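Local coordinates for conserved uncharacterized protein (predicted phosphoesterase COG0622) (Streptococcus pneumoniae, PDB 3CK2) that is predicted to be a metal-dependent phosphoesterase of the calcineurin-like superfamily, its substrate unknown, and here carries two manganese ions, at residues His164-Pro168 and Gly169-Glu173. Residues are numbered along the deposited sequence; the frame is centred on the assembly and turned at random.
With SRT (S,R meso-tartaric acid), chain F.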
loop_
_atom_site.group_PDB
_atom_site.type_symbol
_atom_site.label_atom_id
_atom_site.label_comp_id
_atom_site.label_asym_id
_atom_site.label_seq_id
_atom_site.Cartn_x
_atom_site.Cartn_y
_atom_site.Cartn_z
ATOM N N HIS A 164 -13.903 -2.956 7.337
ATOM C CA HIS A 164 -12.891 -2.306 8.171
ATOM C C HIS A 164 -12.619 -3.105 9.439
ATOM O O HIS A 164 -12.316 -2.549 10.504
ATOM C CB HIS A 164 -13.306 -0.862 8.497
ATOM C CG HIS A 164 -13.867 -0.116 7.328
ATOM N ND1 HIS A 164 -13.114 0.194 6.221
ATOM C CD2 HIS A 164 -15.123 0.341 7.073
ATOM C CE1 HIS A 164 -13.875 0.825 5.342
ATOM N NE2 HIS A 164 -15.098 0.926 5.836
ATOM N N GLU A 165 -12.716 -4.427 9.309
ATOM C CA GLU A 165 -12.466 -5.343 10.428
ATOM C C GLU A 165 -11.192 -6.071 10.109
ATOM O O GLU A 165 -10.946 -6.362 8.944
ATOM C CB GLU A 165 -13.565 -6.389 10.536
ATOM C CG GLU A 165 -14.969 -5.859 10.520
ATOM C CD GLU A 165 -15.488 -5.444 11.859
ATOM O OE1 GLU A 165 -14.916 -5.838 12.911
ATOM O OE2 GLU A 165 -16.528 -4.745 11.860
ATOM N N VAL A 166 -10.411 -6.424 11.129
ATOM C CA VAL A 166 -9.208 -7.221 10.919
ATOM C C VAL A 166 -9.642 -8.592 10.393
ATOM O O VAL A 166 -10.585 -9.207 10.896
ATOM C CB VAL A 166 -8.361 -7.316 12.187
ATOM C CG1 VAL A 166 -7.128 -8.147 11.994
ATOM C CG2 VAL A 166 -7.956 -5.921 12.684
ATOM N N TYR A 167 -9.004 -9.026 9.325
ATOM C CA TYR A 167 -9.193 -10.372 8.850
ATOM C C TYR A 167 -8.132 -11.287 9.491
ATOM O O TYR A 167 -6.929 -11.063 9.357
ATOM C CB TYR A 167 -9.085 -10.400 7.334
ATOM C CG TYR A 167 -9.672 -11.631 6.726
ATOM C CD1 TYR A 167 -11.036 -11.822 6.724
ATOM C CD2 TYR A 167 -8.865 -12.600 6.161
ATOM C CE1 TYR A 167 -11.614 -12.929 6.159
ATOM C CE2 TYR A 167 -9.430 -13.730 5.557
ATOM C CZ TYR A 167 -10.820 -13.867 5.554
ATOM O OH TYR A 167 -11.418 -14.960 5.038
ATOM N N PRO A 168 -8.574 -12.285 10.242
ATOM C CA PRO A 168 -7.627 -13.088 11.005
ATOM C C PRO A 168 -6.792 -14.061 10.188
ATOM O O PRO A 168 -7.230 -14.527 9.169
ATOM C CB PRO A 168 -8.523 -13.855 11.984
ATOM C CG PRO A 168 -9.833 -13.891 11.355
ATOM C CD PRO A 168 -9.970 -12.656 10.516
ATOM N N GLY A 169 -5.572 -14.323 10.650
ATOM C CA GLY A 169 -4.710 -15.315 10.071
ATOM C C GLY A 169 -3.686 -14.725 9.153
ATOM O O GLY A 169 -2.867 -15.472 8.613
ATOM N N LEU A 170 -3.759 -13.412 8.973
ATOM C CA LEU A 170 -2.871 -12.603 8.107
ATOM C C LEU A 170 -2.034 -11.534 8.807
ATOM O O LEU A 170 -1.116 -11.008 8.200
ATOM C CB LEU A 170 -3.685 -11.884 7.002
ATOM C CG LEU A 170 -4.556 -12.771 6.110
ATOM C CD1 LEU A 170 -5.269 -11.941 5.100
ATOM C CD2 LEU A 170 -3.711 -13.884 5.447
ATOM N N SER A 171 -2.316 -11.212 10.066
ATOM C CA SER A 171 -1.586 -10.145 10.772
ATOM C C SER A 171 -0.147 -10.565 11.021
ATOM O O SER A 171 0.113 -11.722 11.210
ATOM C CB SER A 171 -2.253 -9.806 12.098
ATOM O OG SER A 171 -3.511 -9.261 11.847
ATOM N N LYS A 172 0.783 -9.613 10.983
ATOM C CA LYS A 172 2.189 -9.874 11.279
ATOM C C LYS A 172 2.784 -8.735 12.101
ATOM O O LYS A 172 2.425 -7.586 11.926
ATOM C CB LYS A 172 2.989 -10.054 9.983
ATOM C CG LYS A 172 2.479 -11.196 9.046
ATOM C CD LYS A 172 3.641 -11.944 8.430
ATOM C CE LYS A 172 3.306 -12.676 7.116
ATOM N NZ LYS A 172 4.583 -13.007 6.372
ATOM N N GLU A 173 3.706 -9.075 12.989
ATOM C CA GLU A 173 4.476 -8.084 13.714
ATOM C C GLU A 173 5.944 -8.328 13.440
ATOM O O GLU A 173 6.398 -9.442 13.615
ATOM C CB GLU A 173 4.194 -8.145 15.228
ATOM C CG GLU A 173 4.979 -7.078 15.987
ATOM C CD GLU A 173 4.308 -6.583 17.252
ATOM O OE1 GLU A 173 4.191 -7.383 18.200
ATOM O OE2 GLU A 173 3.949 -5.367 17.296
HETATM O O1 SRT F . -2.771 -8.539 16.404
HETATM O O11 SRT F . -3.864 -10.436 16.123
HETATM C C1 SRT F . -3.805 -9.180 16.098
HETATM C C2 SRT F . -5.020 -8.405 15.656
HETATM O O2 SRT F . -4.603 -7.526 14.614
HETATM C C3 SRT F . -5.659 -7.527 16.751
HETATM O O3 SRT F . -5.270 -7.973 18.059
HETATM C C4 SRT F . -7.173 -7.467 16.631
HETATM O O4 SRT F . -7.802 -6.690 17.391
HETATM O O41 SRT F . -7.781 -8.151 15.773
HETATM O O HOH W 1 -4.896 -9.301 9.230
#
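Tyr167 and Leu170 stand at the two ends of a type II beta turn, a compact example of how a loop reverses before entering an edge strand, here 172-175 of the six-stranded sheet. One side of the turn is packed carbon to carbon. Leu170 CD1 comes up to the edge of the Tyr167 ring, near its plane, 3.8 Å from CD2; with CG anti to the backbone N (chi1 -162°), the ring is carried toward the later part of the turn, where Leu170 meets it. Leu144 touches both side chains, and Leu170 also rests on Phe159 of strand 154-160. Pro168 and Gly169 form the exposed corner, and Gly169 has the positive phi (99°) of the third position of a type II turn, where glycine is common.

The other side is linked through water and ligand instead. Val166 and Ser171 meet there with CG1 and OG 3.8 Å apart, facing a bound meso-tartrate whose pocket Lys156 and Asp158 complete. The Val166 CG1 methyl makes a van der Waals contact with the tartrate hydroxyl oxygen O2 at 3.7 Å, whereas Ser171 OG is hydrogen-bonded to Asp158. One water links the start of the turn to the residue just beyond its end, donating one hydrogen bond to Tyr167 O at 2.7 Å and another to Ser171 OG at 3.0 Å.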